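Local coordinates for protein cystathionine beta-lyases/cystathionine gamma-synthases (Corynebacterium glutamicum, PDB 5X5H) that probably makes cystathionine and succinate from O-succinyl-L-homoserine and L-cysteine, a step of methionine biosynthesis that uses pyridoxal 5'-phosphate, at residues A[77-82]-A[226-231]; A[86-91]-A[233-238]. All blocks are in the same frame, centred on the assembly; numbering follows the deposited sequence.

Interaction 1: A[77-82]-A[226-231]. With PLP (pyridoxal-5'-phosphate), chain B.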
ATOM      1  N   ARG A  77     -14.594 -17.824  -0.680  1.00 11.44           N
ATOM      2  CA  ARG A  77     -13.168 -17.890  -0.882  1.00 11.07           C
ATOM      3  C   ARG A  77     -12.751 -16.973  -2.004  1.00 12.65           C
ATOM      4  O   ARG A  77     -13.459 -16.921  -3.049  1.00 12.10           O
ATOM      5  CB  ARG A  77     -12.653 -19.281  -1.168  1.00 12.30           C
ATOM      6  CG  ARG A  77     -12.991 -20.366  -0.081  1.00 13.16           C
ATOM      7  CD  ARG A  77     -12.136 -20.190   1.158  1.00 15.34           C
ATOM      8  NE  ARG A  77     -12.608 -21.112   2.200  1.00 13.84           N
ATOM      9  CZ  ARG A  77     -12.160 -21.176   3.439  1.00 16.32           C
ATOM     10  NH1 ARG A  77     -11.165 -20.429   3.802  1.00 16.29           N
ATOM     11  NH2 ARG A  77     -12.720 -22.013   4.293  1.00 17.86           N
ATOM     12  N   ALA A  78     -11.657 -16.225  -1.814  1.00 10.66           N
ATOM     13  CA  ALA A  78     -11.164 -15.213  -2.720  1.00 11.68           C
ATOM     14  C   ALA A  78      -9.994 -15.661  -3.491  1.00 10.63           C
ATOM     15  O   ALA A  78      -9.164 -16.486  -3.131  1.00 11.54           O
ATOM     16  CB  ALA A  78     -10.827 -13.952  -1.979  1.00 11.86           C
ATOM     17  N   PHE A  79      -9.882 -15.076  -4.700  1.00 10.68           N
ATOM     18  CA  PHE A  79      -8.920 -15.416  -5.699  1.00 10.62           C
ATOM     19  C   PHE A  79      -8.327 -14.144  -6.366  1.00 10.46           C
ATOM     20  O   PHE A  79      -8.930 -13.080  -6.268  1.00 11.75           O
ATOM     21  CB  PHE A  79      -9.521 -16.344  -6.778  1.00 11.67           C
ATOM     22  CG  PHE A  79     -10.025 -17.646  -6.175  1.00 13.13           C
ATOM     23  CD1 PHE A  79      -9.169 -18.651  -5.879  1.00 13.32           C
ATOM     24  CD2 PHE A  79     -11.344 -17.753  -5.725  1.00 13.25           C
ATOM     25  CE1 PHE A  79      -9.588 -19.845  -5.276  1.00 14.22           C
ATOM     26  CE2 PHE A  79     -11.817 -18.890  -5.144  1.00 13.81           C
ATOM     27  CZ  PHE A  79     -10.926 -19.908  -4.871  1.00 14.48           C
ATOM     28  N   SER A  80      -7.236 -14.341  -7.127  1.00 10.84           N
ATOM     29  CA  SER A  80      -6.519 -13.245  -7.709  1.00 11.90           C
ATOM     30  C   SER A  80      -7.338 -12.476  -8.781  1.00 12.36           C
ATOM     31  O   SER A  80      -6.946 -11.349  -9.117  1.00 11.95           O
ATOM     32  CB  SER A  80      -5.297 -13.766  -8.497  1.00 17.28           C
ATOM     33  OG  SER A  80      -4.546 -14.613  -7.761  1.00 26.86           O
ATOM     34  N   SER A  81      -8.359 -13.103  -9.388  1.00 10.77           N
ATOM     35  CA  SER A  81      -9.154 -12.457 -10.447  1.00 10.26           C
ATOM     36  C   SER A  81     -10.427 -13.251 -10.531  1.00 10.28           C
ATOM     37  O   SER A  81     -10.562 -14.382 -10.079  1.00 10.90           O
ATOM     38  CB  SER A  81      -8.391 -12.365 -11.779  1.00 10.65           C
ATOM     39  OG  SER A  81      -8.224 -13.737 -12.272  1.00 11.70           O
ATOM     40  N   GLY A  82     -11.409 -12.646 -11.189  1.00  9.84           N
ATOM     41  CA  GLY A  82     -12.650 -13.347 -11.586  1.00 10.36           C
ATOM     42  C   GLY A  82     -12.350 -14.565 -12.452  1.00 10.24           C
ATOM     43  O   GLY A  82     -12.920 -15.675 -12.224  1.00 11.16           O
ATOM     44  N   GLU A 226     -14.640 -26.694   1.306  1.00 14.78           N
ATOM     45  CA  GLU A 226     -13.385 -27.418   1.534  1.00 13.79           C
ATOM     46  C   GLU A 226     -12.569 -27.550   0.248  1.00 13.30           C
ATOM     47  O   GLU A 226     -11.344 -27.443   0.287  1.00 14.54           O
ATOM     48  CB  GLU A 226     -13.689 -28.854   2.095  1.00 17.22           C
ATOM     49  CG  GLU A 226     -14.147 -28.845   3.525  1.00 22.77           C
ATOM     50  CD  GLU A 226     -14.782 -30.202   3.921  1.00 30.93           C
ATOM     51  OE1 GLU A 226     -14.955 -31.163   3.102  1.00 30.32           O
ATOM     52  OE2 GLU A 226     -15.289 -30.197   5.057  1.00 31.82           O
ATOM     53  N   GLU A 227     -13.188 -27.865  -0.890  1.00 13.75           N
ATOM     54  CA  GLU A 227     -12.466 -28.019  -2.154  1.00 15.15           C
ATOM     55  C   GLU A 227     -11.955 -26.615  -2.607  1.00 14.60           C
ATOM     56  O   GLU A 227     -10.832 -26.564  -3.112  1.00 13.65           O
ATOM     57  CB  GLU A 227     -13.371 -28.603  -3.237  1.00 17.69           C
ATOM     58  CG  GLU A 227     -13.821 -30.061  -2.974  1.00 20.20           C
ATOM     59  CD  GLU A 227     -12.592 -30.890  -2.618  1.00 33.69           C
ATOM     60  OE1 GLU A 227     -11.608 -30.921  -3.417  1.00 37.78           O
ATOM     61  OE2 GLU A 227     -12.518 -31.379  -1.451  1.00 49.65           O
ATOM     62  N   LEU A 228     -12.724 -25.564  -2.418  1.00 13.41           N
ATOM     63  CA  LEU A 228     -12.233 -24.152  -2.790  1.00 12.86           C
ATOM     64  C   LEU A 228     -11.021 -23.840  -1.960  1.00 13.21           C
ATOM     65  O   LEU A 228     -10.050 -23.307  -2.482  1.00 13.20           O
ATOM     66  CB  LEU A 228     -13.355 -23.159  -2.579  1.00 12.47           C
ATOM     67  CG  LEU A 228     -14.490 -23.222  -3.627  1.00 13.88           C
ATOM     68  CD1 LEU A 228     -15.706 -22.508  -3.100  1.00 15.33           C
ATOM     69  CD2 LEU A 228     -14.022 -22.607  -4.940  1.00 14.46           C
ATOM     70  N   LEU A 229     -11.048 -24.145  -0.658  1.00 13.14           N
ATOM     71  CA  LEU A 229      -9.862 -23.927   0.182  1.00 13.98           C
ATOM     72  C   LEU A 229      -8.678 -24.740  -0.229  1.00 13.48           C
ATOM     73  O   LEU A 229      -7.559 -24.242  -0.299  1.00 14.13           O
ATOM     74  CB  LEU A 229     -10.258 -24.196   1.651  1.00 13.93           C
ATOM     75  CG  LEU A 229      -9.091 -24.099   2.655  1.00 16.23           C
ATOM     76  CD1 LEU A 229      -8.543 -22.712   2.700  1.00 17.51           C
ATOM     77  CD2 LEU A 229      -9.609 -24.500   4.037  1.00 19.17           C
ATOM     78  N   PHE A 230      -8.897 -26.042  -0.555  1.00 12.88           N
ATOM     79  CA  PHE A 230      -7.869 -26.921  -0.995  1.00 14.07           C
ATOM     80  C   PHE A 230      -7.234 -26.344  -2.222  1.00 14.41           C
ATOM     81  O   PHE A 230      -6.002 -26.280  -2.356  1.00 14.41           O
ATOM     82  CB  PHE A 230      -8.425 -28.315  -1.296  1.00 15.65           C
ATOM     83  CG  PHE A 230      -7.432 -29.222  -1.951  1.00 18.21           C
ATOM     84  CD1 PHE A 230      -6.493 -29.854  -1.150  1.00 22.41           C
ATOM     85  CD2 PHE A 230      -7.291 -29.309  -3.342  1.00 19.73           C
ATOM     86  CE1 PHE A 230      -5.500 -30.651  -1.739  1.00 24.18           C
ATOM     87  CE2 PHE A 230      -6.287 -30.099  -3.908  1.00 21.95           C
ATOM     88  CZ  PHE A 230      -5.403 -30.726  -3.106  1.00 23.97           C
ATOM     89  N   MET A 231      -8.037 -25.855  -3.165  1.00 13.68           N
ATOM     90  CA  MET A 231      -7.472 -25.350  -4.384  1.00 13.67           C
ATOM     91  C   MET A 231      -6.825 -23.954  -4.245  1.00 13.12           C
ATOM     92  O   MET A 231      -5.823 -23.643  -4.919  1.00 13.52           O
ATOM     93  CB  MET A 231      -8.568 -25.294  -5.503  1.00 14.30           C
ATOM     94  CG  MET A 231      -9.083 -26.618  -5.862  1.00 15.32           C
ATOM     95  SD  MET A 231      -7.963 -27.751  -6.697  1.00 17.34           S
ATOM     96  CE  MET A 231      -8.337 -27.331  -8.398  1.00 22.27           C
TER
HETATM   97  N1  PLP B 401     -17.427 -12.305 -15.420  1.00 14.06           N
HETATM   98  C2  PLP B 401     -17.924 -11.165 -15.850  1.00 13.94           C
HETATM   99  C2A PLP B 401     -19.407 -11.084 -15.987  1.00 15.89           C
HETATM  100  C3  PLP B 401     -17.120 -10.083 -15.981  1.00 15.46           C
HETATM  101  O3  PLP B 401     -17.588  -8.857 -16.397  1.00 19.57           O
HETATM  102  C4  PLP B 401     -15.735 -10.161 -15.752  1.00 14.37           C
HETATM  103  C4A PLP B 401     -14.886  -8.969 -15.927  1.00 23.97           C
HETATM  104  C5  PLP B 401     -15.184 -11.429 -15.453  1.00 12.05           C
HETATM  105  C6  PLP B 401     -16.092 -12.460 -15.284  1.00 13.76           C
HETATM  106  C5A PLP B 401     -13.688 -11.696 -15.300  1.00 12.61           C
HETATM  107  O4P PLP B 401     -13.162 -11.111 -14.060  1.00 13.21           O
HETATM  108  P   PLP B 401     -11.665 -10.594 -13.993  1.00 12.35           P
HETATM  109  O1P PLP B 401     -11.501  -9.536 -15.066  1.00 13.29           O
HETATM  110  O2P PLP B 401     -11.645 -10.100 -12.559  1.00 11.62           O
HETATM  111  O3P PLP B 401     -10.743 -11.799 -14.190  1.00 11.73           O
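Arg77 lays its side chain against Leu228 and Leu229 of helix 222-235. Its CG lies 3.8 Å from Leu228 CB, after which the chain bends at the second torsion (chi2 -74°) and carries the guanidinium across Leu229. That branched side chain spreads over one face of the flat group: Leu229 CB faces it, offset toward the rim, and CD1 comes to 3.6 Å from Arg77 NH1. The charge is met by Asp225, just before segment 226-231, which forms a salt bridge with Arg77 NH2. Two residues further along the strand, on the same side, Phe79 is turned toward the helix as well. Its CZ meets Leu228 CD2 obliquely at 4.1 Å, the two side chains crossing at about a right angle, so that Leu228 packs against both strand residues. No hydrogen bond joins the two segments.

The strand 75-79 is an outermost strand, within this chain, of the mixed seven-stranded sheet in the large PLP-binding domain of this fold type I enzyme, and helix 222-235 packs on one face of it, the segment axes 9.0 Å apart and inclined at 33°. Behind the first shell, Val217 of the adjacent antiparallel strand touches both Phe79 and Leu228, Ala85 of helix 82-93 touches the Phe79 side chain, and Gln232 NE2 bonds to Ala78 O.

Past the strand the chain turns into the N-terminus of helix 82-93. Ser81 is the N-cap residue, its OG bonded to Ala84 N and also to Gly236 O of the second subunit. Gly82 N donates to PLP O2P at 2.9 Å with an N-H...O angle of 153°, and Met83 N also binds the cofactor, putting the phosphate at the start of this helix, whose dipole probably helps to stabilise its charge.

Interaction 2: A[86-91]-A[233-238]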
ATOM      1  N   THR A  86     -13.068 -18.517 -11.638  1.00 10.76           N
ATOM      2  CA  THR A  86     -13.843 -19.348 -12.612  1.00 11.55           C
ATOM      3  C   THR A  86     -13.028 -20.612 -12.880  1.00 12.40           C
ATOM      4  O   THR A  86     -13.589 -21.727 -12.863  1.00 12.76           O
ATOM      5  CB  THR A  86     -14.077 -18.556 -13.898  1.00 12.20           C
ATOM      6  OG1 THR A  86     -14.894 -17.381 -13.608  1.00 13.82           O
ATOM      7  CG2 THR A  86     -14.804 -19.361 -14.968  1.00 12.34           C
ATOM      8  N   ASP A  87     -11.753 -20.495 -13.145  1.00 11.67           N
ATOM      9  CA  ASP A  87     -10.927 -21.644 -13.420  1.00 11.68           C
ATOM     10  C   ASP A  87     -10.919 -22.645 -12.288  1.00 12.47           C
ATOM     11  O   ASP A  87     -11.065 -23.859 -12.485  1.00 12.83           O
ATOM     12  CB  ASP A  87      -9.529 -21.139 -13.710  1.00 12.26           C
ATOM     13  CG  ASP A  87      -8.560 -22.240 -13.989  1.00 15.66           C
ATOM     14  OD1 ASP A  87      -8.717 -22.888 -15.076  1.00 16.05           O
ATOM     15  OD2 ASP A  87      -7.545 -22.489 -13.225  1.00 16.59           O
ATOM     16  N   ILE A  88     -10.783 -22.171 -11.071  1.00 11.61           N
ATOM     17  CA  ILE A  88     -10.822 -23.055  -9.892  1.00 11.85           C
ATOM     18  C   ILE A  88     -12.167 -23.713  -9.781  1.00 12.72           C
ATOM     19  O   ILE A  88     -12.216 -24.953  -9.543  1.00 13.32           O
ATOM     20  CB  ILE A  88     -10.526 -22.255  -8.596  1.00 14.73           C
ATOM     21  CG1 ILE A  88      -9.077 -21.761  -8.545  1.00 18.20           C
ATOM     22  CG2 ILE A  88     -10.800 -23.134  -7.374  1.00 16.27           C
ATOM     23  CD1 ILE A  88      -8.007 -22.810  -8.656  1.00 21.76           C
ATOM     24  N   LEU A  89     -13.284 -23.001  -9.950  1.00 12.57           N
ATOM     25  CA  LEU A  89     -14.578 -23.633  -9.810  1.00 14.86           C
ATOM     26  C   LEU A  89     -14.746 -24.675 -10.896  1.00 14.42           C
ATOM     27  O   LEU A  89     -15.229 -25.817 -10.647  1.00 15.65           O
ATOM     28  CB  LEU A  89     -15.707 -22.562  -9.815  1.00 19.04           C
ATOM     29  CG  LEU A  89     -17.050 -22.678  -9.213  1.00 21.83           C
ATOM     30  CD1 LEU A  89     -17.082 -23.429  -7.921  1.00 19.09           C
ATOM     31  CD2 LEU A  89     -17.645 -21.288  -9.316  1.00 25.70           C
ATOM     32  N   PHE A  90     -14.307 -24.440 -12.116  1.00 13.65           N
ATOM     33  CA  PHE A  90     -14.351 -25.375 -13.204  1.00 14.20           C
ATOM     34  C   PHE A  90     -13.598 -26.661 -12.797  1.00 14.68           C
ATOM     35  O   PHE A  90     -14.015 -27.809 -13.085  1.00 16.20           O
ATOM     36  CB  PHE A  90     -13.784 -24.902 -14.544  1.00 15.27           C
ATOM     37  CG  PHE A  90     -14.611 -23.927 -15.328  1.00 14.58           C
ATOM     38  CD1 PHE A  90     -15.884 -23.527 -15.001  1.00 17.00           C
ATOM     39  CD2 PHE A  90     -14.020 -23.331 -16.395  1.00 18.88           C
ATOM     40  CE1 PHE A  90     -16.589 -22.569 -15.795  1.00 18.10           C
ATOM     41  CE2 PHE A  90     -14.714 -22.410 -17.179  1.00 17.53           C
ATOM     42  CZ  PHE A  90     -15.973 -22.084 -16.868  1.00 16.35           C
ATOM     43  N   ARG A  91     -12.398 -26.520 -12.213  1.00 13.03           N
ATOM     44  CA  ARG A  91     -11.543 -27.650 -11.889  1.00 14.22           C
ATOM     45  C   ARG A  91     -12.091 -28.443 -10.782  1.00 15.15           C
ATOM     46  O   ARG A  91     -11.691 -29.620 -10.700  1.00 17.29           O
ATOM     47  CB  ARG A  91     -10.093 -27.128 -11.648  1.00 14.62           C
ATOM     48  CG  ARG A  91      -9.520 -26.651 -12.958  1.00 15.82           C
ATOM     49  CD  ARG A  91      -8.338 -25.754 -12.646  1.00 18.92           C
ATOM     50  NE  ARG A  91      -7.184 -26.588 -12.487  1.00 19.77           N
ATOM     51  CZ  ARG A  91      -5.964 -26.153 -12.216  1.00 18.72           C
ATOM     52  NH1 ARG A  91      -5.756 -24.874 -12.065  1.00 19.49           N
ATOM     53  NH2 ARG A  91      -4.971 -27.008 -12.281  1.00 19.21           N
ATOM     54  N   GLY A 233      -5.117 -22.921  -1.731  1.00 14.91           N
ATOM     55  CA  GLY A 233      -3.816 -23.193  -1.195  1.00 15.62           C
ATOM     56  C   GLY A 233      -2.994 -24.053  -2.131  1.00 17.22           C
ATOM     57  O   GLY A 233      -1.760 -23.933  -2.312  1.00 19.88           O
ATOM     58  N   GLY A 234      -3.572 -24.981  -2.870  1.00 14.94           N
ATOM     59  CA  GLY A 234      -2.818 -25.954  -3.603  1.00 15.10           C
ATOM     60  C   GLY A 234      -2.466 -25.514  -5.009  1.00 17.00           C
ATOM     61  O   GLY A 234      -1.418 -25.931  -5.576  1.00 19.06           O
ATOM     62  N   ILE A 235      -3.326 -24.718  -5.654  1.00 16.02           N
ATOM     63  CA  ILE A 235      -2.999 -24.105  -6.943  1.00 15.26           C
ATOM     64  C   ILE A 235      -2.441 -22.671  -6.664  1.00 15.83           C
ATOM     65  O   ILE A 235      -1.583 -22.179  -7.380  1.00 16.70           O
ATOM     66  CB  ILE A 235      -4.210 -24.004  -7.858  1.00 17.74           C
ATOM     67  CG1 ILE A 235      -5.093 -25.256  -8.000  1.00 23.79           C
ATOM     68  CG2 ILE A 235      -3.916 -23.378  -9.228  1.00 20.13           C
ATOM     69  CD1 ILE A 235      -4.392 -26.469  -8.460  1.00 25.42           C
ATOM     70  N   GLY A 236      -2.893 -21.953  -5.639  1.00 14.90           N
ATOM     71  CA  GLY A 236      -2.340 -20.702  -5.251  1.00 15.67           C
ATOM     72  C   GLY A 236      -2.716 -19.453  -6.031  1.00 13.83           C
ATOM     73  O   GLY A 236      -1.946 -18.498  -5.932  1.00 13.12           O
ATOM     74  N   PRO A 237      -3.871 -19.275  -6.650  1.00 13.64           N
ATOM     75  CA  PRO A 237      -4.262 -17.981  -7.232  1.00 14.16           C
ATOM     76  C   PRO A 237      -4.872 -17.119  -6.164  1.00 15.97           C
ATOM     77  O   PRO A 237      -6.120 -16.833  -6.232  1.00 16.59           O
ATOM     78  CB  PRO A 237      -5.191 -18.388  -8.329  1.00 16.19           C
ATOM     79  CG  PRO A 237      -5.900 -19.535  -7.837  1.00 16.80           C
ATOM     80  CD  PRO A 237      -4.893 -20.285  -7.000  1.00 18.35           C
ATOM     81  N   ILE A 238      -4.076 -16.750  -5.209  1.00 15.57           N
ATOM     82  CA  ILE A 238      -4.597 -16.043  -4.047  1.00 17.13           C
ATOM     83  C   ILE A 238      -4.393 -14.530  -4.192  1.00 15.38           C
ATOM     84  O   ILE A 238      -3.411 -14.040  -4.810  1.00 18.77           O
ATOM     85  CB  ILE A 238      -3.927 -16.455  -2.762  1.00 21.89           C
ATOM     86  CG1 ILE A 238      -2.380 -16.250  -2.736  1.00 23.19           C
ATOM     87  CG2 ILE A 238      -4.250 -17.938  -2.501  1.00 22.35           C
ATOM     88  CD1 ILE A 238      -2.046 -15.807  -1.338  1.00 30.65           C
TER
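Ile235 packs against Ile88 and Arg91, and these three bury most of the surface of the contact. Ile88 and Ile235 run alongside each other, pointing opposite ways, with Ile88 CD1 3.9 Å from Ile235 CG1. The same Ile88 branch, CG1 and CD1, meets Pro237 tip to tip: Ile88 CG1 is 3.9 Å from Pro237 CG. On Arg91, Ile235 CD1 lies over a face of the guanidinium and CG2 is 3.7 Å from NH1.

A bend at the third torsion (chi3 86°) folds the Arg91 head back along its own helix, where NH1 forms a salt bridge with Asp87 OD2 one turn earlier, at 3.2 Å. The carboxylate is met on its syn side, 23° out of its plane. Arg91 NH2 pairs with Asp87 OD1 of the second subunit, and the reciprocal bridge is made as well; the two carboxylates probably offset the closeness of Arg91 NH1 to its counterpart in the second subunit.

Gly236, with positive phi, is the first residue to leave helical backbone angles, and Pro237 centres an inverse gamma turn. Helix 82-93 thus packs through apolar side chains on the C-terminal end of helix 222-235 and the following turn, in the PLP-binding domain of a fold type I enzyme, where Gly236 O accepts from Ser81 OG of the second subunit.

How the interactions relate
Interactions 1 and 2 are neighbours, their centres 5 Å apart. They share helix 222-235 on one side, while strand 75-79 and helix 82-93 succeed each other on the other, joined through Ser80 and Ser81, with the PLP phosphate at the helix start. The contacts also touch directly: Ser80 N lies 2.9 Å from Pro237 O, probably as a hydrogen bond, and Met231 CB packs at 3.6 Å on Ile88 CG2. Phe79 and Pro237 touch as well. Residues 77-82 reach the PLP phosphate through Gly82; the Pro237 side chain of interaction 2 lies about 9 Å from another bound PLP. Both contacts adjoin the second subunit, whose Tyr52 and Arg54 also bind the PLP held by Gly82.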